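Local coordinates for protein putative sugar ABC transporter (Yersinia enterocolitica subsp. enterocolitica 8081, PDB 5ULB) that probably binds methylthioribose or a related sugar in the periplasm and delivers it to an ABC transporter for uptake, at residues 61-72 against 85-96. Sequence-based numbering, arbitrary orientation. Where two conformers were deposited one is given.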
loop_
_atom_site.group_PDB
_atom_site.type_symbol
_atom_site.label_atom_id
_atom_site.label_comp_id
_atom_site.label_asym_id
_atom_site.label_seq_id
_atom_site.Cartn_x
_atom_site.Cartn_y
_atom_site.Cartn_z
ATOM N N ASP A 61 -10.190 13.582 -5.789
ATOM C CA ASP A 61 -11.073 12.617 -6.360
ATOM C C ASP A 61 -11.611 13.003 -7.737
ATOM O O ASP A 61 -11.949 12.125 -8.574
ATOM C CB ASP A 61 -12.223 12.345 -5.425
ATOM C CG ASP A 61 -11.783 11.664 -4.096
ATOM O OD1 ASP A 61 -11.524 10.464 -4.081
ATOM O OD2 ASP A 61 -11.611 12.463 -3.124
ATOM N N ALA A 62 -11.770 14.310 -7.988
ATOM C CA ALA A 62 -12.177 14.780 -9.307
ATOM C C ALA A 62 -11.181 14.464 -10.362
ATOM O O ALA A 62 -11.555 13.974 -11.468
ATOM C CB ALA A 62 -12.493 16.218 -9.299
ATOM N N ARG A 63 -9.925 14.672 -10.042
ATOM C CA ARG A 63 -8.824 14.391 -10.993
ATOM C C ARG A 63 -8.737 12.870 -11.186
ATOM O O ARG A 63 -8.538 12.391 -12.327
ATOM C CB ARG A 63 -7.530 14.956 -10.486
ATOM C CG ARG A 63 -7.549 16.506 -10.439
ATOM C CD ARG A 63 -6.261 17.226 -10.066
ATOM N NE ARG A 63 -5.339 17.178 -11.192
ATOM C CZ ARG A 63 -4.341 16.339 -11.314
ATOM N NH1 ARG A 63 -3.605 16.437 -12.437
ATOM N NH2 ARG A 63 -4.079 15.442 -10.354
ATOM N N PHE A 64 -8.936 12.055 -10.133
ATOM C CA PHE A 64 -8.973 10.601 -10.224
ATOM C C PHE A 64 -10.019 10.165 -11.246
ATOM O O PHE A 64 -9.739 9.404 -12.192
ATOM C CB PHE A 64 -9.269 10.012 -8.874
ATOM C CG PHE A 64 -9.275 8.478 -8.887
ATOM C CD1 PHE A 64 -8.078 7.787 -8.748
ATOM C CD2 PHE A 64 -10.414 7.792 -8.989
ATOM C CE1 PHE A 64 -8.114 6.430 -8.697
ATOM C CE2 PHE A 64 -10.432 6.408 -8.982
ATOM C CZ PHE A 64 -9.294 5.755 -8.865
ATOM N N GLN A 65 -11.267 10.637 -11.085
ATOM C CA GLN A 65 -12.299 10.358 -11.992
ATOM C C GLN A 65 -12.054 10.759 -13.432
ATOM O O GLN A 65 -12.329 9.963 -14.370
ATOM C CB GLN A 65 -13.650 10.875 -11.500
ATOM C CG GLN A 65 -14.149 10.278 -10.175
ATOM C CD GLN A 65 -15.311 10.989 -9.674
ATOM O OE1 GLN A 65 -16.475 10.768 -10.082
ATOM N NE2 GLN A 65 -15.039 11.889 -8.703
ATOM N N ASP A 66 -11.499 11.966 -13.575
ATOM C CA ASP A 66 -11.168 12.381 -14.968
ATOM C C ASP A 66 -10.121 11.416 -15.618
ATOM O O ASP A 66 -10.272 11.040 -16.781
ATOM C CB ASP A 66 -10.600 13.801 -14.925
ATOM C CG ASP A 66 -11.619 14.850 -14.585
ATOM O OD1 ASP A 66 -12.864 14.604 -14.666
ATOM O OD2 ASP A 66 -11.090 15.977 -14.307
ATOM N N PHE A 67 -9.093 11.018 -14.853
ATOM C CA PHE A 67 -8.115 10.088 -15.362
ATOM C C PHE A 67 -8.732 8.767 -15.760
ATOM O O PHE A 67 -8.396 8.175 -16.790
ATOM C CB PHE A 67 -6.929 9.885 -14.476
ATOM C CG PHE A 67 -5.979 11.031 -14.373
ATOM C CD1 PHE A 67 -5.475 11.642 -15.446
ATOM C CD2 PHE A 67 -5.450 11.351 -13.125
ATOM C CE1 PHE A 67 -4.509 12.630 -15.331
ATOM C CE2 PHE A 67 -4.440 12.307 -13.016
ATOM C CZ PHE A 67 -3.998 12.965 -14.128
ATOM N N VAL A 68 -9.625 8.262 -14.941
ATOM C CA VAL A 68 -10.247 6.973 -15.273
ATOM C C VAL A 68 -11.159 7.045 -16.480
ATOM O O VAL A 68 -11.113 6.212 -17.408
ATOM C CB VAL A 68 -10.941 6.297 -14.048
ATOM C CG1 VAL A 68 -11.570 4.990 -14.458
ATOM C CG2 VAL A 68 -10.063 6.210 -12.839
ATOM N N ASN A 69 -11.948 8.113 -16.519
ATOM C CA ASN A 69 -12.796 8.322 -17.607
ATOM C C ASN A 69 -12.035 8.497 -18.974
ATOM O O ASN A 69 -12.408 7.932 -20.011
ATOM C CB ASN A 69 -13.692 9.536 -17.376
ATOM C CG ASN A 69 -14.856 9.211 -16.418
ATOM O OD1 ASN A 69 -15.437 8.103 -16.487
ATOM N ND2 ASN A 69 -15.283 10.168 -15.659
ATOM N N GLN A 70 -10.924 9.183 -18.900
ATOM C CA GLN A 70 -10.094 9.328 -20.078
ATOM C C GLN A 70 -9.484 7.993 -20.512
ATOM O O GLN A 70 -9.469 7.656 -21.685
ATOM C CB GLN A 70 -9.004 10.311 -19.859
ATOM C CG GLN A 70 -9.512 11.742 -19.689
ATOM C CD GLN A 70 -8.552 12.732 -19.125
ATOM O OE1 GLN A 70 -7.374 12.573 -19.178
ATOM N NE2 GLN A 70 -9.114 13.860 -18.621
ATOM N N ALA A 71 -9.059 7.172 -19.507
ATOM C CA ALA A 71 -8.507 5.824 -19.893
ATOM C C ALA A 71 -9.603 4.975 -20.557
ATOM O O ALA A 71 -9.326 4.237 -21.485
ATOM C CB ALA A 71 -7.993 5.141 -18.644
ATOM N N ILE A 72 -10.827 5.012 -20.067
ATOM C CA ILE A 72 -11.942 4.281 -20.711
ATOM C C ILE A 72 -12.115 4.775 -22.158
ATOM O O ILE A 72 -12.211 4.000 -23.088
ATOM C CB ILE A 72 -13.261 4.442 -19.934
ATOM C CG1 ILE A 72 -13.174 3.799 -18.554
ATOM C CG2 ILE A 72 -14.409 3.885 -20.669
ATOM C CD1 ILE A 72 -14.292 4.182 -17.575
ATOM N N ARG A 85 -12.347 5.870 -4.156
ATOM C CA ARG A 85 -13.223 6.069 -3.011
ATOM C C ARG A 85 -14.698 5.955 -3.392
ATOM O O ARG A 85 -15.100 6.030 -4.568
ATOM C CB ARG A 85 -12.922 7.418 -2.325
ATOM C CG ARG A 85 -11.563 7.481 -1.732
ATOM C CD ARG A 85 -11.238 8.825 -1.024
ATOM N NE ARG A 85 -12.315 9.243 -0.196
ATOM C CZ ARG A 85 -12.232 10.260 0.541
ATOM N NH1 ARG A 85 -13.286 10.589 1.308
ATOM N NH2 ARG A 85 -11.121 10.968 0.416
ATOM N N ASP A 86 -15.490 5.844 -2.351
ATOM C CA ASP A 86 -16.912 6.135 -2.490
ATOM C C ASP A 86 -17.099 7.635 -2.673
ATOM O O ASP A 86 -16.311 8.422 -2.190
ATOM C CB ASP A 86 -17.625 5.719 -1.145
ATOM C CG ASP A 86 -17.979 4.201 -1.077
ATOM O OD1 ASP A 86 -18.466 3.662 -2.106
ATOM O OD2 ASP A 86 -17.812 3.673 0.034
ATOM N N PRO A 87 -18.135 8.036 -3.371
ATOM C CA PRO A 87 -19.283 7.223 -3.863
ATOM C C PRO A 87 -19.111 6.727 -5.262
ATOM O O PRO A 87 -19.954 5.930 -5.745
ATOM C CB PRO A 87 -20.422 8.263 -3.899
ATOM C CG PRO A 87 -19.749 9.524 -4.214
ATOM C CD PRO A 87 -18.426 9.495 -3.430
ATOM N N TYR A 88 -18.059 7.169 -5.934
ATOM C CA TYR A 88 -18.033 7.023 -7.411
ATOM C C TYR A 88 -17.422 5.693 -7.968
ATOM O O TYR A 88 -17.600 5.403 -9.173
ATOM C CB TYR A 88 -17.291 8.251 -8.025
ATOM C CG TYR A 88 -15.895 8.364 -7.407
ATOM C CD1 TYR A 88 -14.882 7.580 -7.859
ATOM C CD2 TYR A 88 -15.646 9.256 -6.301
ATOM C CE1 TYR A 88 -13.604 7.650 -7.317
ATOM C CE2 TYR A 88 -14.404 9.299 -5.718
ATOM C CZ TYR A 88 -13.340 8.483 -6.237
ATOM O OH TYR A 88 -12.129 8.500 -5.621
ATOM N N SER A 89 -16.635 5.001 -7.148
ATOM C CA SER A 89 -15.836 3.951 -7.720
ATOM C C SER A 89 -16.616 2.783 -8.276
ATOM O O SER A 89 -16.241 2.197 -9.304
ATOM C CB SER A 89 -14.713 3.436 -6.780
ATOM O OG SER A 89 -13.742 4.435 -6.572
ATOM N N THR A 90 -17.731 2.453 -7.610
ATOM C CA THR A 90 -18.501 1.328 -8.137
ATOM C C THR A 90 -19.006 1.581 -9.549
ATOM O O THR A 90 -18.934 0.679 -10.377
ATOM C CB THR A 90 -19.652 1.037 -7.169
ATOM O OG1 THR A 90 -19.154 0.651 -5.872
ATOM C CG2 THR A 90 -20.533 -0.060 -7.619
ATOM N N GLU A 91 -19.660 2.723 -9.822
ATOM C CA GLU A 91 -20.229 2.982 -11.129
ATOM C C GLU A 91 -19.076 3.124 -12.115
ATOM O O GLU A 91 -19.204 2.742 -13.265
ATOM C CB GLU A 91 -21.112 4.243 -11.106
ATOM C CG GLU A 91 -22.483 3.876 -10.552
ATOM C CD GLU A 91 -23.273 3.047 -11.578
ATOM O OE1 GLU A 91 -23.847 2.006 -11.222
ATOM O OE2 GLU A 91 -23.258 3.432 -12.763
ATOM N N LEU A 92 -17.925 3.665 -11.690
ATOM C CA LEU A 92 -16.779 3.824 -12.606
ATOM C C LEU A 92 -16.309 2.463 -13.107
ATOM O O LEU A 92 -16.103 2.207 -14.277
ATOM C CB LEU A 92 -15.582 4.525 -11.957
ATOM C CG LEU A 92 -15.192 5.955 -12.116
ATOM C CD1 LEU A 92 -13.862 6.174 -11.433
ATOM C CD2 LEU A 92 -15.061 6.227 -13.572
ATOM N N VAL A 93 -16.182 1.501 -12.159
ATOM C CA VAL A 93 -15.769 0.142 -12.499
ATOM C C VAL A 93 -16.774 -0.569 -13.328
ATOM O O VAL A 93 -16.434 -1.276 -14.277
ATOM C CB VAL A 93 -15.321 -0.617 -11.254
ATOM C CG1 VAL A 93 -15.004 -2.076 -11.614
ATOM C CG2 VAL A 93 -14.114 0.011 -10.616
ATOM N N LYS A 94 -18.049 -0.376 -13.017
ATOM C CA LYS A 94 -19.066 -0.959 -13.868
ATOM C C LYS A 94 -18.962 -0.449 -15.357
ATOM O O LYS A 94 -19.201 -1.188 -16.323
ATOM C CB LYS A 94 -20.504 -0.732 -13.403
ATOM C CG LYS A 94 -20.807 -1.515 -12.108
ATOM C CD LYS A 94 -22.200 -1.156 -11.597
ATOM C CE LYS A 94 -22.452 -1.952 -10.340
ATOM N NZ LYS A 94 -23.783 -1.636 -9.848
ATOM N N ARG A 95 -18.579 0.831 -15.521
ATOM C CA ARG A 95 -18.453 1.396 -16.857
ATOM C C ARG A 95 -17.175 0.764 -17.568
ATOM O O ARG A 95 -17.171 0.504 -18.765
ATOM C CB ARG A 95 -18.357 2.927 -16.788
ATOM C CG ARG A 95 -18.598 3.614 -18.135
ATOM C CD ARG A 95 -19.133 5.071 -17.992
ATOM N NE ARG A 95 -18.014 5.944 -17.991
ATOM C CZ ARG A 95 -17.297 6.283 -19.065
ATOM N NH1 ARG A 95 -16.241 7.074 -18.888
ATOM N NH2 ARG A 95 -17.571 5.827 -20.310
ATOM N N ILE A 96 -16.130 0.515 -16.797
ATOM C CA ILE A 96 -14.936 -0.096 -17.339
ATOM C C ILE A 96 -15.339 -1.452 -17.876
ATOM O O ILE A 96 -15.015 -1.818 -19.003
ATOM C CB ILE A 96 -13.850 -0.253 -16.259
ATOM C CG1 ILE A 96 -13.318 1.131 -15.815
ATOM C CG2 ILE A 96 -12.660 -1.068 -16.775
ATOM C CD1 ILE A 96 -12.372 1.094 -14.607
HETATM O O HOH W 1 -9.584 11.595 -1.792
#
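Tyr88, Ile72 and Leu92 carry the contact between two neighbouring helices of a Rossmann-like lobe in this periplasmic binding protein fold. Helix 61-73 and helix 89-98 are successive helices joined through strand 78-82 of the parallel sheet, and their segments run nearly parallel, with axes 10.6 Å apart. Tyr88 bridges their N-terminal ends. With CG set between its backbone N and carbonyl carbon (chi1 56°), its ring reaches across to Asp61, and OH donates to the anti lone pair of Asp61 OD1 at 2.6 Å. The same hydroxyl accepts from Arg85 N at 3.0 Å, which fixes the rotation of the hydroxyl. Arg85 O lies over the centre of one ring face; on the opposite face Gln65 lays its amide almost flat, 9° from the ring plane, with CG making a CH-pi contact 3.9 Å from the Tyr88 centroid. Gln65 NE2 is in turn tied back to Asp61 O. The Phe64 and Tyr88 rings meet only rim to rim. One turn on, Leu92, in one of its two conformers, enters as a knob among Phe64, Gln65, Val68 and Asn69, its CD2 methyl 3.8 Å from Val68 CG1. Val68 and Ile96 also pack on strand 78-82, which closes the inner side of the pair. Ile72 ends the apolar seam, placing CD1 3.7 Å from Ile96 CG1 and over one face of the guanidinium in one of two Arg95 conformers. The partly exposed Asp61 also accepts from Asn27, while a water links its OD2 to Arg85 NH2, whose guanidinium makes a cation-pi contact with Phe153 of the ligand pocket. At the solvent-facing side, Arg95 NH1 of that conformer donates almost straight (172°) to Asn69 OD1 at 2.7 Å, with the oxygen in the guanidinium plane.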